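Local coordinates for aldehyde dehydrogenase 12 (Zea mays, PDB 6D97) that catalyses the NAD+-dependent oxidation of L-glutamate gamma-semialdehyde to glutamate, the last step of proline catabolism in plants, at the interface of chains A and B and the interface of chains A and C. Coordinates in Å, arbitrary orientation; residue numbers count along the deposited sequence, not the author numbering. Chains: chain A/B/C, Aldehyde dehydrogenase 12.

Contact 1 and contact 2 lie close together, with the centres of their C-alpha atoms about 10 Å apart. Both use A:Asn469, in the loop between strand 463-467 and helix 471-479. In contact 1 this loop and the start of the helix meet the same elements of chain B. In contact 2 the amide of A:Asn469 and the loop after strand 485-488 hold the end of strand 526-533 of chain C and the residues just after it. One short stretch of chain A thus faces two neighbours. A shift of the loop at one interface could be felt at the other, which may help tie the four copies of the deposited assembly together.

Contact 1: the interface of chains A and B. Residues chain A 469, 471-472; chain B 469, 471.
The N-terminal end of helix 471-479 and the loop before it meet their own copies across a two-fold axis. In each chain Asn469 lies in the loop and Pro471 begins the helix. The proline of one chain rests on the asparagine of the other, and the exchange is mutual. The CG and CD ring carbons of A:Pro471 point at B:Asn469. Its CG lies 3.5 Å from the backbone O of B:Asn469, and the neighbouring CD is about as near to that oxygen. The same CG also touches the side chain, 3.9 Å from CB of B:Asn469. The ring therefore spans both the backbone carbonyl and the root of the amide side chain. The twin contact has B:Pro471 CG 3.6 Å from the backbone O of A:Asn469. There B:Pro471 CG also approaches CB of A:Asn469 at 4.0 Å. The two side chains of each pair meet at a slant. In B:Asn469 a chi1 of -92° turns the amide so that CG and ND2 lie near A:Pro471 CG; CB is placed there by the backbone. A:Leu472 adds a lighter touch from the next position in the helix. With CG anti to the carbonyl carbon (chi1 -52°), its side chain is sent toward chain B, CD2 leading. This methyl comes 4.2 Å from ND2 of B:Asn469. The leucine and asparagine side chains run roughly at right angles. The contacts described are van der Waals in kind. The patch is small, with 117 Å² of protein surface hidden in all. It probably helps set how chains A and B sit against each other in the tetrameric assembly.

Contact 2: the interface of chains A and C. Residues chain A 469, 489-491; chain C 533-535.
This is a two-fold interface between copies of the enzyme, in which two loop segments of chain A receive the end of strand 526-533 of chain C and the residues just after it. It probably helps fasten that C-terminal strand to the neighbouring subunit. The side-chain amide of A:Asn469 reaches across with ND2, which donates to the backbone O of C:Val534 at 2.7 Å. The bond is nearly straight, 167° at the hydrogen. It lies in the carbonyl plane and uses a lone pair of the oxygen, which itself sits close to the amide plane. The other end of the amide, OD1, accepts the backbone N of A:Ile490 at 2.9 Å. That donor stands above the carbonyl plane. The two bonds help fix the rotation of the amide, which crosses the C:Val534 side chain at about a right angle. With an alanine here both amide bonds go, and the end of the chain C strand would probably be less firmly held, the C:Val534 carbonyl lacking this donor and the A:Ile490 N-H this acceptor. Further along, the backbone N of A:Arg491 donates to O of C:Asp533 at 3.0 Å, nearly along the C=O axis. The A:Arg491 side chain bends at chi3 (66°) and lays CD 3.7 Å from CA of C:Gly535. Its guanidinium is not in contact with the C:Asp533 carboxylate, although their opposite charges may attract. A water links the chains, 2.8 Å from both the backbone O of A:Arg491 and the carboxylate OD2 of C:Asp533.

Contact 1: the interface of chains A and B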
# COMPACT_ATOMS: atom_id res chain seq x y z
N ASN A 469 26.51 12.35 10.42
CA ASN A 469 25.90 11.16 10.98
C ASN A 469 25.21 11.43 12.31
O ASN A 469 24.66 10.50 12.91
CB ASN A 469 26.93 10.04 11.14
CG ASN A 469 27.03 9.17 9.91
OD1 ASN A 469 26.40 9.46 8.89
ND2 ASN A 469 27.81 8.11 9.99
N PRO A 471 22.28 12.22 14.43
CA PRO A 471 20.84 12.15 14.15
C PRO A 471 20.07 13.40 14.56
O PRO A 471 19.05 13.72 13.94
CB PRO A 471 20.39 10.92 14.94
CG PRO A 471 21.42 10.75 16.00
CD PRO A 471 22.71 11.19 15.39
N LEU A 472 20.52 14.11 15.60
CA LEU A 472 19.83 15.33 16.00
C LEU A 472 20.06 16.44 14.98
O LEU A 472 19.15 17.24 14.72
CB LEU A 472 20.30 15.77 17.39
CG LEU A 472 20.25 14.72 18.51
CD1 LEU A 472 20.70 15.34 19.82
CD2 LEU A 472 18.86 14.10 18.66
N ASN B 469 22.85 6.54 19.95
CA ASN B 469 22.56 7.41 18.82
C ASN B 469 23.59 7.28 17.71
O ASN B 469 23.53 8.02 16.72
CB ASN B 469 22.45 8.87 19.28
CG ASN B 469 21.03 9.26 19.64
OD1 ASN B 469 20.16 8.41 19.76
ND2 ASN B 469 20.80 10.55 19.80
N PRO B 471 24.70 5.71 14.54
CA PRO B 471 23.99 4.94 13.51
C PRO B 471 24.74 3.72 13.03
O PRO B 471 24.11 2.76 12.56
CB PRO B 471 23.80 5.97 12.38
CG PRO B 471 24.91 6.94 12.57
CD PRO B 471 25.13 7.04 14.05

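Contact 2: the interface of chains A and C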
# COMPACT_ATOMS: atom_id res chain seq x y z
N ASN A 469 26.51 12.35 10.42
CA ASN A 469 25.90 11.16 10.98
C ASN A 469 25.21 11.43 12.31
O ASN A 469 24.66 10.50 12.91
CB ASN A 469 26.93 10.04 11.14
CG ASN A 469 27.03 9.17 9.91
OD1 ASN A 469 26.40 9.46 8.89
ND2 ASN A 469 27.81 8.11 9.99
N GLY A 489 23.67 11.69 5.68
CA GLY A 489 24.66 10.75 6.15
C GLY A 489 26.04 11.22 5.77
O GLY A 489 26.17 12.15 4.98
N ILE A 490 27.09 10.60 6.33
CA ILE A 490 28.44 11.04 6.00
C ILE A 490 28.77 10.75 4.54
O ILE A 490 29.66 11.39 3.98
CB ILE A 490 29.47 10.39 6.95
CG1 ILE A 490 30.71 11.28 7.07
CG2 ILE A 490 29.85 9.00 6.47
CD1 ILE A 490 30.43 12.66 7.65
N ARG A 491 28.07 9.81 3.91
CA ARG A 491 28.26 9.49 2.50
C ARG A 491 27.24 10.19 1.61
O ARG A 491 27.05 9.79 0.46
CB ARG A 491 28.20 7.98 2.29
CG ARG A 491 29.29 7.22 3.03
CD ARG A 491 29.17 5.71 2.82
NE ARG A 491 29.44 5.32 1.44
CZ ARG A 491 29.49 4.06 1.03
NH1 ARG A 491 29.28 3.07 1.88
NH2 ARG A 491 29.74 3.79 -0.25
N ASP C 533 22.55 7.51 3.97
CA ASP C 533 23.79 6.86 3.52
C ASP C 533 24.84 7.15 4.60
O ASP C 533 25.70 8.03 4.46
CB ASP C 533 24.23 7.35 2.14
CG ASP C 533 24.86 6.25 1.30
OD1 ASP C 533 25.34 5.26 1.90
OD2 ASP C 533 24.85 6.36 0.06
N VAL C 534 24.75 6.41 5.70
CA VAL C 534 25.51 6.75 6.90
C VAL C 534 26.87 6.07 6.97
O VAL C 534 27.68 6.43 7.84
CB VAL C 534 24.72 6.38 8.18
CG1 VAL C 534 23.39 7.11 8.19
CG2 VAL C 534 24.52 4.88 8.26
N GLY C 535 27.15 5.11 6.10
CA GLY C 535 28.38 4.36 6.17
C GLY C 535 28.16 2.97 6.72
O GLY C 535 27.02 2.50 6.84
O HOH W 1 24.78 8.98 -1.06